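Local coordinates for protein cysteine protease (Listeria monocytogenes, PDB 5HU4) that anchors surface proteins to the cell wall as a sortase A transpeptidase, cleaving their C-terminal sorting signals and passing them on through a thioester-linked intermediate, at residues 14-19 with 56-61; 74-79 with 131-136; 86-91 with 120-125; 103-108 with 124-129. All blocks are in the same frame, centred on the assembly; numbering follows the deposited sequence.

Interaction 1. Residues 14-19 with 56-61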
loop_
_atom_site.group_PDB
_atom_site.type_symbol
_atom_site.label_atom_id
_atom_site.label_comp_id
_atom_site.label_asym_id
_atom_site.label_seq_id
_atom_site.Cartn_x
_atom_site.Cartn_y
_atom_site.Cartn_z
ATOM N N VAL A 14 4.358 -4.599 -8.131
ATOM C CA VAL A 14 4.684 -3.558 -7.165
ATOM C C VAL A 14 5.501 -4.144 -6.021
ATOM O O VAL A 14 5.071 -5.090 -5.364
ATOM C CB VAL A 14 3.419 -2.881 -6.598
ATOM C CG1 VAL A 14 3.775 -1.986 -5.418
ATOM C CG2 VAL A 14 2.713 -2.084 -7.682
ATOM N N ASN A 15 6.687 -3.586 -5.800
ATOM C CA ASN A 15 7.553 -4.006 -4.704
ATOM C C ASN A 15 8.306 -2.800 -4.161
ATOM O O ASN A 15 9.321 -2.390 -4.720
ATOM C CB ASN A 15 8.530 -5.088 -5.169
ATOM C CG ASN A 15 9.368 -5.647 -4.033
ATOM O OD1 ASN A 15 9.094 -5.398 -2.858
ATOM N ND2 ASN A 15 10.399 -6.408 -4.380
ATOM N N LEU A 16 7.801 -2.233 -3.071
ATOM C CA LEU A 16 8.305 -0.954 -2.583
ATOM C C LEU A 16 8.663 -0.970 -1.103
ATOM O O LEU A 16 8.255 -1.863 -0.360
ATOM C CB LEU A 16 7.267 0.143 -2.838
ATOM C CG LEU A 16 6.769 0.297 -4.276
ATOM C CD1 LEU A 16 5.584 1.244 -4.321
ATOM C CD2 LEU A 16 7.885 0.785 -5.186
ATOM N N LEU A 17 9.430 0.032 -0.687
ATOM C CA LEU A 17 9.715 0.253 0.723
ATOM C C LEU A 17 8.610 1.104 1.334
ATOM O O LEU A 17 8.030 1.955 0.659
ATOM C CB LEU A 17 11.073 0.935 0.905
ATOM C CG LEU A 17 12.314 0.150 0.482
ATOM C CD1 LEU A 17 13.557 1.016 0.612
ATOM C CD2 LEU A 17 12.455 -1.118 1.309
ATOM N N VAL A 18 8.313 0.873 2.608
ATOM C CA VAL A 18 7.298 1.661 3.297
ATOM C C VAL A 18 7.951 2.698 4.202
ATOM O O VAL A 18 8.803 2.370 5.028
ATOM C CB VAL A 18 6.355 0.775 4.130
ATOM C CG1 VAL A 18 5.242 1.617 4.735
ATOM C CG2 VAL A 18 5.771 -0.332 3.268
ATOM N N PHE A 19 7.552 3.954 4.034
ATOM C CA PHE A 19 8.101 5.047 4.826
ATOM C C PHE A 19 7.072 5.563 5.820
ATOM O O PHE A 19 5.867 5.448 5.600
ATOM C CB PHE A 19 8.574 6.185 3.918
ATOM C CG PHE A 19 9.751 5.823 3.058
ATOM C CD1 PHE A 19 9.571 5.146 1.862
ATOM C CD2 PHE A 19 11.038 6.164 3.443
ATOM C CE1 PHE A 19 10.650 4.809 1.071
ATOM C CE2 PHE A 19 12.123 5.832 2.653
ATOM C CZ PHE A 19 11.929 5.153 1.465
ATOM N N SER A 56 4.894 2.410 -14.395
ATOM C CA SER A 56 5.466 1.266 -13.691
ATOM C C SER A 56 6.027 1.653 -12.326
ATOM O O SER A 56 6.380 0.789 -11.523
ATOM C CB SER A 56 6.566 0.620 -14.537
ATOM O OG SER A 56 7.611 1.541 -14.805
ATOM N N MET A 57 6.099 2.954 -12.064
ATOM C CA MET A 57 6.711 3.456 -10.837
ATOM C C MET A 57 5.733 3.540 -9.670
ATOM O O MET A 57 4.557 3.861 -9.852
ATOM C CB MET A 57 7.327 4.835 -11.082
ATOM C CG MET A 57 8.366 4.862 -12.184
ATOM S SD MET A 57 10.040 4.560 -11.589
ATOM C CE MET A 57 10.327 6.041 -10.627
ATOM N N LEU A 58 6.242 3.247 -8.475
ATOM C CA LEU A 58 5.511 3.429 -7.220
ATOM C C LEU A 58 4.131 2.767 -7.212
ATOM O O LEU A 58 4.022 1.550 -7.349
ATOM C CB LEU A 58 5.385 4.923 -6.906
ATOM C CG LEU A 58 6.724 5.658 -6.782
ATOM C CD1 LEU A 58 6.517 7.148 -6.553
ATOM C CD2 LEU A 58 7.570 5.052 -5.671
ATOM N N PHE A 59 3.081 3.569 -7.046
ATOM C CA PHE A 59 1.723 3.033 -6.968
ATOM C C PHE A 59 0.948 3.185 -8.270
ATOM O O PHE A 59 -0.262 2.981 -8.305
ATOM C CB PHE A 59 0.945 3.698 -5.834
ATOM C CG PHE A 59 0.986 2.933 -4.545
ATOM C CD1 PHE A 59 1.782 1.806 -4.421
ATOM C CD2 PHE A 59 0.218 3.327 -3.463
ATOM C CE1 PHE A 59 1.820 1.096 -3.239
ATOM C CE2 PHE A 59 0.252 2.622 -2.278
ATOM C CZ PHE A 59 1.054 1.505 -2.165
ATOM N N GLY A 60 1.649 3.557 -9.333
ATOM C CA GLY A 60 1.069 3.568 -10.664
ATOM C C GLY A 60 0.362 2.279 -11.064
ATOM O O GLY A 60 -0.790 2.322 -11.495
ATOM N N PRO A 61 1.043 1.126 -10.930
ATOM C CA PRO A 61 0.448 -0.141 -11.379
ATOM C C PRO A 61 -0.769 -0.631 -10.586
ATOM O O PRO A 61 -1.443 -1.545 -11.060
ATOM C CB PRO A 61 1.602 -1.139 -11.224
ATOM C CG PRO A 61 2.831 -0.312 -11.275
ATOM C CD PRO A 61 2.465 0.955 -10.578
#

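Interaction 2. Residues 74-79 with 131-136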
loop_
_atom_site.group_PDB
_atom_site.type_symbol
_atom_site.label_atom_id
_atom_site.label_comp_id
_atom_site.label_asym_id
_atom_site.label_seq_id
_atom_site.Cartn_x
_atom_site.Cartn_y
_atom_site.Cartn_z
ATOM N N THR A 74 5.033 -6.161 5.273
ATOM C CA THR A 74 5.910 -6.674 6.318
ATOM C C THR A 74 6.645 -5.570 7.074
ATOM O O THR A 74 6.954 -4.513 6.521
ATOM C CB THR A 74 6.951 -7.663 5.744
ATOM O OG1 THR A 74 7.655 -8.299 6.819
ATOM C CG2 THR A 74 7.945 -6.946 4.839
ATOM N N ASP A 75 6.901 -5.828 8.353
ATOM C CA ASP A 75 7.718 -4.951 9.179
ATOM C C ASP A 75 9.048 -5.641 9.454
ATOM O O ASP A 75 9.777 -5.270 10.376
ATOM C CB ASP A 75 7.002 -4.606 10.489
ATOM C CG ASP A 75 6.418 -5.830 11.179
ATOM O OD1 ASP A 75 6.782 -6.966 10.806
ATOM O OD2 ASP A 75 5.595 -5.653 12.101
ATOM N N LEU A 76 9.332 -6.653 8.633
ATOM C CA LEU A 76 10.503 -7.524 8.756
ATOM C C LEU A 76 10.482 -8.345 10.044
ATOM O O LEU A 76 11.508 -8.874 10.471
ATOM C CB LEU A 76 11.800 -6.716 8.661
ATOM C CG LEU A 76 12.543 -6.861 7.329
ATOM C CD1 LEU A 76 11.722 -6.294 6.181
ATOM C CD2 LEU A 76 13.913 -6.201 7.394
ATOM N N GLU A 77 9.305 -8.460 10.648
ATOM C CA GLU A 77 9.092 -9.383 11.756
ATOM C C GLU A 77 7.956 -10.333 11.396
ATOM O O GLU A 77 8.052 -11.545 11.596
ATOM C CB GLU A 77 8.777 -8.633 13.053
ATOM C CG GLU A 77 9.926 -7.785 13.582
ATOM C CD GLU A 77 11.180 -8.594 13.864
ATOM O OE1 GLU A 77 11.055 -9.744 14.334
ATOM O OE2 GLU A 77 12.292 -8.078 13.619
ATOM N N ASN A 78 6.883 -9.770 10.851
ATOM C CA ASN A 78 5.730 -10.555 10.428
ATOM C C ASN A 78 5.353 -10.293 8.975
ATOM O O ASN A 78 5.567 -9.197 8.454
ATOM C CB ASN A 78 4.528 -10.263 11.327
ATOM C CG ASN A 78 4.668 -10.871 12.702
ATOM O OD1 ASN A 78 5.070 -12.026 12.844
ATOM N ND2 ASN A 78 4.333 -10.099 13.729
ATOM N N LEU A 79 4.794 -11.310 8.327
ATOM C CA LEU A 79 4.261 -11.162 6.981
ATOM C C LEU A 79 2.744 -11.038 7.041
ATOM O O LEU A 79 2.055 -11.966 7.464
ATOM C CB LEU A 79 4.668 -12.345 6.102
ATOM C CG LEU A 79 3.999 -12.444 4.731
ATOM C CD1 LEU A 79 4.306 -11.213 3.894
ATOM C CD2 LEU A 79 4.443 -13.707 4.010
ATOM N N GLU A 131 1.742 -14.207 9.541
ATOM C CA GLU A 131 2.758 -15.192 9.897
ATOM C C GLU A 131 4.149 -14.577 10.025
ATOM O O GLU A 131 4.428 -13.518 9.461
ATOM C CB GLU A 131 2.780 -16.327 8.870
ATOM C CG GLU A 131 2.622 -15.875 7.428
ATOM C CD GLU A 131 2.581 -17.041 6.459
ATOM O OE1 GLU A 131 1.839 -16.958 5.456
ATOM O OE2 GLU A 131 3.289 -18.040 6.701
ATOM N N LYS A 132 5.010 -15.255 10.779
ATOM C CA LYS A 132 6.381 -14.809 11.001
ATOM C C LYS A 132 7.141 -14.725 9.684
ATOM O O LYS A 132 7.103 -15.659 8.880
ATOM C CB LYS A 132 7.098 -15.760 11.964
ATOM C CG LYS A 132 7.981 -15.071 12.992
ATOM C CD LYS A 132 8.659 -16.083 13.903
ATOM C CE LYS A 132 9.889 -16.685 13.244
ATOM N NZ LYS A 132 11.059 -15.767 13.333
ATOM N N LEU A 133 7.826 -13.608 9.460
ATOM C CA LEU A 133 8.609 -13.455 8.243
ATOM C C LEU A 133 9.888 -14.278 8.312
ATOM O O LEU A 133 10.681 -14.144 9.244
ATOM C CB LEU A 133 8.952 -11.989 7.983
ATOM C CG LEU A 133 9.552 -11.761 6.593
ATOM C CD1 LEU A 133 8.457 -11.708 5.537
ATOM C CD2 LEU A 133 10.413 -10.506 6.552
ATOM N N THR A 134 10.076 -15.136 7.319
ATOM C CA THR A 134 11.288 -15.932 7.209
ATOM C C THR A 134 12.097 -15.468 6.009
ATOM O O THR A 134 11.627 -14.636 5.228
ATOM C CB THR A 134 10.969 -17.427 7.070
ATOM O OG1 THR A 134 10.044 -17.619 5.993
ATOM C CG2 THR A 134 10.353 -17.963 8.353
ATOM N N LYS A 135 13.308 -15.995 5.865
ATOM C CA LYS A 135 14.154 -15.648 4.733
ATOM C C LYS A 135 13.464 -15.991 3.418
ATOM O O LYS A 135 13.454 -15.197 2.480
ATOM C CB LYS A 135 15.496 -16.372 4.826
ATOM C CG LYS A 135 16.596 -15.561 5.498
ATOM C CD LYS A 135 17.651 -16.467 6.091
ATOM C CE LYS A 135 18.073 -15.979 7.461
ATOM N NZ LYS A 135 16.904 -15.842 8.376
ATOM N N GLU A 136 12.867 -17.178 3.368
ATOM C CA GLU A 136 12.191 -17.662 2.166
ATOM C C GLU A 136 10.994 -16.789 1.777
ATOM O O GLU A 136 10.809 -16.479 0.601
ATOM C CB GLU A 136 11.748 -19.119 2.366
ATOM C CG GLU A 136 10.778 -19.326 3.515
ATOM C CD GLU A 136 10.471 -20.784 3.779
ATOM O OE1 GLU A 136 10.764 -21.625 2.903
ATOM O OE2 GLU A 136 9.930 -21.090 4.865
#

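Interaction 3. Residues 86-91 with 120-125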
loop_
_atom_site.group_PDB
_atom_site.type_symbol
_atom_site.label_atom_id
_atom_site.label_comp_id
_atom_site.label_asym_id
_atom_site.label_seq_id
_atom_site.Cartn_x
_atom_site.Cartn_y
_atom_site.Cartn_z
ATOM N N GLU A 86 -12.121 -4.433 -2.604
ATOM C CA GLU A 86 -12.781 -3.315 -3.267
ATOM C C GLU A 86 -11.778 -2.378 -3.941
ATOM O O GLU A 86 -10.705 -2.094 -3.408
ATOM C CB GLU A 86 -13.663 -2.551 -2.267
ATOM C CG GLU A 86 -13.079 -1.263 -1.710
ATOM C CD GLU A 86 -13.999 -0.593 -0.703
ATOM O OE1 GLU A 86 -14.085 -1.081 0.445
ATOM O OE2 GLU A 86 -14.640 0.419 -1.061
ATOM N N THR A 87 -12.128 -1.944 -5.147
ATOM C CA THR A 87 -11.351 -0.960 -5.888
ATOM C C THR A 87 -12.285 0.161 -6.320
ATOM O O THR A 87 -13.375 -0.099 -6.830
ATOM C CB THR A 87 -10.665 -1.570 -7.126
ATOM O OG1 THR A 87 -11.657 -2.124 -7.999
ATOM C CG2 THR A 87 -9.688 -2.662 -6.718
ATOM N N LYS A 88 -11.868 1.405 -6.118
ATOM C CA LYS A 88 -12.753 2.532 -6.382
ATOM C C LYS A 88 -11.999 3.818 -6.695
ATOM O O LYS A 88 -10.819 3.959 -6.375
ATOM C CB LYS A 88 -13.679 2.759 -5.186
ATOM C CG LYS A 88 -12.947 3.096 -3.895
ATOM C CD LYS A 88 -13.903 3.174 -2.714
ATOM C CE LYS A 88 -13.146 3.273 -1.399
ATOM N NZ LYS A 88 -14.040 3.075 -0.226
ATOM N N THR A 89 -12.698 4.752 -7.331
ATOM C CA THR A 89 -12.171 6.086 -7.575
ATOM C C THR A 89 -12.974 7.101 -6.771
ATOM O O THR A 89 -14.199 7.152 -6.870
ATOM C CB THR A 89 -12.216 6.456 -9.068
ATOM O OG1 THR A 89 -11.505 5.471 -9.828
ATOM C CG2 THR A 89 -11.587 7.823 -9.298
ATOM N N ILE A 90 -12.281 7.900 -5.966
ATOM C CA ILE A 90 -12.940 8.886 -5.117
ATOM C C ILE A 90 -12.338 10.275 -5.299
ATOM O O ILE A 90 -11.275 10.427 -5.900
ATOM C CB ILE A 90 -12.847 8.505 -3.626
ATOM C CG1 ILE A 90 -11.389 8.522 -3.163
ATOM C CG2 ILE A 90 -13.466 7.138 -3.383
ATOM C CD1 ILE A 90 -11.221 8.368 -1.666
ATOM N N ASP A 91 -13.026 11.285 -4.775
ATOM C CA ASP A 91 -12.487 12.638 -4.746
ATOM C C ASP A 91 -11.503 12.752 -3.586
ATOM O O ASP A 91 -11.668 12.086 -2.563
ATOM C CB ASP A 91 -13.609 13.671 -4.614
ATOM C CG ASP A 91 -13.119 15.094 -4.812
ATOM O OD1 ASP A 91 -12.752 15.744 -3.810
ATOM O OD2 ASP A 91 -13.102 15.562 -5.969
ATOM N N ARG A 120 -8.786 10.274 -6.696
ATOM C CA ARG A 120 -7.879 9.252 -6.192
ATOM C C ARG A 120 -8.401 7.856 -6.499
ATOM O O ARG A 120 -9.606 7.609 -6.429
ATOM C CB ARG A 120 -7.684 9.404 -4.682
ATOM C CG ARG A 120 -7.125 10.744 -4.244
ATOM C CD ARG A 120 -5.656 10.876 -4.599
ATOM N NE ARG A 120 -5.148 12.213 -4.308
ATOM C CZ ARG A 120 -5.243 13.244 -5.139
ATOM N NH1 ARG A 120 -5.825 13.097 -6.322
ATOM N NH2 ARG A 120 -4.752 14.426 -4.790
ATOM N N PHE A 121 -7.496 6.944 -6.842
ATOM C CA PHE A 121 -7.859 5.538 -6.958
ATOM C C PHE A 121 -7.561 4.843 -5.637
ATOM O O PHE A 121 -6.481 5.014 -5.067
ATOM C CB PHE A 121 -7.108 4.859 -8.104
ATOM C CG PHE A 121 -7.475 3.411 -8.295
ATOM C CD1 PHE A 121 -6.768 2.409 -7.648
ATOM C CD2 PHE A 121 -8.531 3.052 -9.119
ATOM C CE1 PHE A 121 -7.108 1.078 -7.819
ATOM C CE2 PHE A 121 -8.871 1.722 -9.293
ATOM C CZ PHE A 121 -8.158 0.736 -8.644
ATOM N N VAL A 122 -8.521 4.063 -5.151
ATOM C CA VAL A 122 -8.375 3.397 -3.863
ATOM C C VAL A 122 -8.549 1.887 -3.986
ATOM O O VAL A 122 -9.484 1.409 -4.629
ATOM C CB VAL A 122 -9.389 3.936 -2.836
ATOM C CG1 VAL A 122 -9.148 3.310 -1.473
ATOM C CG2 VAL A 122 -9.297 5.449 -2.747
ATOM N N ALA A 123 -7.637 1.144 -3.368
ATOM C CA ALA A 123 -7.736 -0.307 -3.308
ATOM C C ALA A 123 -7.721 -0.772 -1.854
ATOM O O ALA A 123 -6.760 -0.521 -1.123
ATOM C CB ALA A 123 -6.604 -0.954 -4.089
ATOM N N VAL A 124 -8.790 -1.444 -1.442
ATOM C CA VAL A 124 -8.906 -1.941 -0.075
ATOM C C VAL A 124 -8.762 -3.459 -0.035
ATOM O O VAL A 124 -9.366 -4.172 -0.839
ATOM C CB VAL A 124 -10.255 -1.536 0.559
ATOM C CG1 VAL A 124 -10.480 -2.268 1.878
ATOM C CG2 VAL A 124 -10.317 -0.029 0.759
ATOM N N GLY A 125 -7.949 -3.948 0.897
ATOM C CA GLY A 125 -7.762 -5.376 1.067
ATOM C C GLY A 125 -7.937 -5.809 2.509
ATOM O O GLY A 125 -7.364 -5.207 3.417
#

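Interaction 4. Residues 103-108 with 124-129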
loop_
_atom_site.group_PDB
_atom_site.type_symbol
_atom_site.label_atom_id
_atom_site.label_comp_id
_atom_site.label_asym_id
_atom_site.label_seq_id
_atom_site.Cartn_x
_atom_site.Cartn_y
_atom_site.Cartn_z
ATOM N N ASP A 103 -12.288 -3.846 11.408
ATOM C CA ASP A 103 -11.722 -4.937 10.629
ATOM C C ASP A 103 -10.274 -4.629 10.270
ATOM O O ASP A 103 -9.913 -3.471 10.052
ATOM C CB ASP A 103 -12.540 -5.169 9.359
ATOM C CG ASP A 103 -12.593 -3.939 8.469
ATOM O OD1 ASP A 103 -13.246 -2.946 8.857
ATOM O OD2 ASP A 103 -11.976 -3.962 7.383
ATOM N N ALA A 104 -9.442 -5.663 10.218
ATOM C CA ALA A 104 -8.059 -5.497 9.790
ATOM C C ALA A 104 -8.008 -5.353 8.273
ATOM O O ALA A 104 -8.413 -6.258 7.542
ATOM C CB ALA A 104 -7.210 -6.666 10.249
ATOM N N ARG A 105 -7.516 -4.212 7.802
ATOM C CA ARG A 105 -7.502 -3.932 6.371
ATOM C C ARG A 105 -6.318 -3.067 5.957
ATOM O O ARG A 105 -5.716 -2.379 6.782
ATOM C CB ARG A 105 -8.798 -3.240 5.954
ATOM C CG ARG A 105 -9.010 -1.899 6.635
ATOM C CD ARG A 105 -10.040 -1.055 5.907
ATOM N NE ARG A 105 -11.357 -1.683 5.892
ATOM C CZ ARG A 105 -12.363 -1.282 5.123
ATOM N NH1 ARG A 105 -12.204 -0.250 4.306
ATOM N NH2 ARG A 105 -13.529 -1.912 5.172
ATOM N N ILE A 106 -5.992 -3.111 4.668
ATOM C CA ILE A 106 -4.995 -2.216 4.096
ATOM C C ILE A 106 -5.670 -1.334 3.047
ATOM O O ILE A 106 -6.571 -1.776 2.334
ATOM C CB ILE A 106 -3.807 -2.994 3.477
ATOM C CG1 ILE A 106 -2.653 -2.044 3.145
ATOM C CG2 ILE A 106 -4.245 -3.782 2.249
ATOM C CD1 ILE A 106 -1.427 -2.741 2.596
ATOM N N THR A 107 -5.250 -0.076 2.975
ATOM C CA THR A 107 -5.857 0.873 2.051
ATOM C C THR A 107 -4.804 1.560 1.190
ATOM O O THR A 107 -4.064 2.420 1.665
ATOM C CB THR A 107 -6.675 1.942 2.802
ATOM O OG1 THR A 107 -7.645 1.301 3.641
ATOM C CG2 THR A 107 -7.385 2.859 1.819
ATOM N N LEU A 108 -4.742 1.173 -0.079
ATOM C CA LEU A 108 -3.767 1.738 -1.004
ATOM C C LEU A 108 -4.361 2.927 -1.754
ATOM O O LEU A 108 -5.428 2.821 -2.358
ATOM C CB LEU A 108 -3.283 0.675 -1.991
ATOM C CG LEU A 108 -2.759 -0.619 -1.363
ATOM C CD1 LEU A 108 -2.083 -1.490 -2.410
ATOM C CD2 LEU A 108 -1.807 -0.310 -0.219
ATOM N N VAL A 124 -8.790 -1.444 -1.442
ATOM C CA VAL A 124 -8.906 -1.941 -0.075
ATOM C C VAL A 124 -8.762 -3.459 -0.035
ATOM O O VAL A 124 -9.366 -4.172 -0.839
ATOM C CB VAL A 124 -10.255 -1.536 0.559
ATOM C CG1 VAL A 124 -10.480 -2.268 1.878
ATOM C CG2 VAL A 124 -10.317 -0.029 0.759
ATOM N N GLY A 125 -7.949 -3.948 0.897
ATOM C CA GLY A 125 -7.762 -5.376 1.067
ATOM C C GLY A 125 -7.937 -5.809 2.509
ATOM O O GLY A 125 -7.364 -5.207 3.417
ATOM N N GLU A 126 -8.731 -6.853 2.721
ATOM C CA GLU A 126 -8.949 -7.392 4.060
ATOM C C GLU A 126 -7.841 -8.367 4.446
ATOM O O GLU A 126 -7.373 -9.147 3.613
ATOM C CB GLU A 126 -10.310 -8.087 4.142
ATOM C CG GLU A 126 -11.495 -7.187 3.828
ATOM C CD GLU A 126 -11.720 -6.130 4.888
ATOM O OE1 GLU A 126 -11.403 -6.391 6.068
ATOM O OE2 GLU A 126 -12.218 -5.038 4.543
ATOM N N LEU A 127 -7.424 -8.319 5.709
ATOM C CA LEU A 127 -6.390 -9.220 6.205
ATOM C C LEU A 127 -6.886 -10.659 6.174
ATOM O O LEU A 127 -7.989 -10.955 6.638
ATOM C CB LEU A 127 -5.965 -8.834 7.621
ATOM C CG LEU A 127 -4.801 -9.619 8.231
ATOM C CD1 LEU A 127 -3.497 -9.320 7.501
ATOM C CD2 LEU A 127 -4.667 -9.319 9.718
ATOM N N GLU A 128 -6.071 -11.550 5.622
ATOM C CA GLU A 128 -6.481 -12.936 5.448
ATOM C C GLU A 128 -5.660 -13.863 6.343
ATOM O O GLU A 128 -6.181 -14.850 6.872
ATOM C CB GLU A 128 -6.367 -13.336 3.972
ATOM C CG GLU A 128 -5.872 -14.750 3.714
ATOM C CD GLU A 128 -5.820 -15.083 2.234
ATOM O OE1 GLU A 128 -6.068 -14.178 1.410
ATOM O OE2 GLU A 128 -5.534 -16.250 1.892
ATOM N N LYS A 129 -4.383 -13.533 6.527
ATOM C CA LYS A 129 -3.526 -14.290 7.436
ATOM C C LYS A 129 -2.290 -13.498 7.860
ATOM O O LYS A 129 -1.868 -12.565 7.175
ATOM C CB LYS A 129 -3.099 -15.612 6.794
ATOM C CG LYS A 129 -1.920 -15.493 5.844
ATOM C CD LYS A 129 -1.729 -16.775 5.050
ATOM C CE LYS A 129 -2.893 -17.004 4.100
ATOM N NZ LYS A 129 -2.609 -18.088 3.120
#

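Interaction 1. Residues 14-19 with 56-61
Leu16 of strand 14-19 reaches across to the loop 56-61 and, with Val14, packs on Leu58, Phe59 and Pro61. Its CB leaves the strand toward the loop, and CG lies anti to the carbonyl carbon (chi1 -54°), from where the two methyls part. CD1 comes down on the backbone of Leu58, 3.4 Å from Leu58 O, and also meets the Phe59 ring obliquely, 3.8 Å from Phe59 CD1. CD2 lies on the Leu58 side, 4.1 Å from Leu58 CA and a little farther from its CD2 methyl. The loop segment belongs to the crossing between strands 44-48 and 70-74 of the sortase beta fold, and a type II' turn from Met57 to Gly60, closed by Gly60 N to Met57 O, presents Leu58 and Phe59 at its corners. Leu58 also touches His50, the active-site proton donor/acceptor, while Phe59 packs on Leu108 and Thr110 of strand 105-111. Val14 continues the apolar seam: its CG1 approaches the Phe59 ring at the edge, 4.3 Å from Phe59 CE1, and its CG2 lies 3.8 Å from Pro61 CB, the two side chains meeting at a slant.

Interaction 2. Residues 74-79 with 131-136
Leu133 packs its side chain against the turn 74-79, and Leu79 and Glu131 pair beside it where strands 78-91 and 119-132 meet. With CG anti to its backbone N (chi1 -170°), Leu133 sends both methyls to Thr74 OG1, CD2 at 3.5 Å, the two side chains crossing at about a right angle. CD2 also lies 3.7 Å from Leu76 CA, and CD1 packs 3.9 Å from Leu79 CB. Leu133 N donates a hydrogen bond to Glu77 O (3.0 Å). This is the end of an antiparallel ladder in the sortase beta sheet: Leu79 and Glu131 form a hydrogen-bonded pair, and Asn78 and Lys132 a non-hydrogen-bonded one. Leu79 N hydrogen-bonds to Glu131 O, though the modelled distance is doubtfully short, while Glu131 N returns a hydrogen bond of 3.1 Å to Leu79 O. The Glu131 side chain leaves the sheet on the same face as Leu79 and both touch Leu137 of helix 135-141. The turn itself is braced by Thr74 OG1, which accepts from Leu76 N in an ST turn and donates to Asn78 O, and by Asp75 OD1, which takes Glu77 N and, at 2.8 Å, Asn78 N.

Interaction 3. Residues 86-91 with 120-125
Strands 86-91 and 120-125 run antiparallel, their axes approaching to 4.6 Å with 149° between their directions, and the pairs Glu86-Val124, Lys88-Val122 and Ile90-Arg120 each exchange two backbone hydrogen bonds. They are neighbouring strands of the sortase beta sheet, and Thr87-Ala123 and Thr89-Phe121 are the non-hydrogen-bonded pairs between them. One face carries Glu86, Lys88, Ile90, Arg120, Val122 and Val124. Here Lys88 lies side by side with Val122; its CG sits between the backbone N and the carbonyl carbon (chi1 61°), 3.8 Å from Val122 CB, and the extended chain beyond passes Val122 CG1 with its CE. Lys88 NZ forms a salt bridge of 2.8 Å with Glu86 OE2, approaching that oxygen from above the carboxylate plane. The aliphatic part of Glu86 lies alongside Val124, its CG 3.6 Å from Val124 CB. Ile90 crosses Val122 at a slant, CD1 resting 3.7 Å from Val122 CG2, and both side chains also touch Val97. Arg120 meets Ile90 through its CB, but its bent chain carries the guanidinium away to a salt bridge with Glu92, and the side chain also touches the active-site Cys111, which forms the acyl-thioester intermediate. On the other face, Phe121 has CG anti to its backbone N (chi1 -178°); the side chain lies beside that of Thr87, pointing the same way, and crosses that of Thr89 at about a right angle. Lys88 O sits over one face of the Phe121 ring, and Phe121 CZ lies 3.7 Å from Thr87 CB.

Interaction 4. Residues 103-108 with 124-129
Near the open end of the beta hairpin made by strands 105-111 and 119-132, Asp103, Arg105 and Glu126 join in a salt-bridge network. Arg105 NE gives a nearly straight hydrogen bond, part of a salt bridge, to Asp103 OD2 (2.8 Å), which lies in the guanidinium plane and accepts through its syn lone pair. Glu126 lies alongside Arg105 with its carboxylate turned 80° from the guanidinium; its OE2 is 3.4 Å from Arg105 NH2 but well out of the plane, a pairing of charges alone. The two acids come very close, Asp103 OD2 lying 2.8 Å from Glu126 OE1. Such crowding would be costly between two full charges, and Arg105 probably offsets part of it. Val124 CG1 covers one face of the guanidinium toward its rim, 3.6 Å from Arg105 NH1. On the opposite face of the sheet, Ile106 places CG2 3.6 Å from Gly125 O, a close fit beside a residue that has no side chain. Ala104 CB packs 3.6 Å from Leu127 CB, and Leu127 N hydrogen-bonds to Ala104 O. Ile106 and Gly125 exchange two backbone hydrogen bonds, flanked by the non-hydrogen-bonded pairs Arg105-Glu126 and Thr107-Val124, the ladder of an antiparallel hairpin in the sortase beta fold.

From the N terminus, interaction 1 closes first, bringing the loop 56-61 back onto strand 14-19 before any of the other contacts opens. Interaction 2 then opens at residues 74-79 and closes only at 131-136, where strand 119-132 ends and the C-terminal helix begins, so that interactions 3 and 4 both fall within its span. These two end on the same strand, 119-132, and share Val124 and Gly125: interaction 3 joins strand 78-91 to one edge of it, interaction 4 joins strand 105-111 to the other, and Val122 packs against Thr107 between them. Phe59 of interaction 1 touches Leu108 of interaction 4, so the loop 56-61 bridges strands 14-19 and 105-111 of the one sheet.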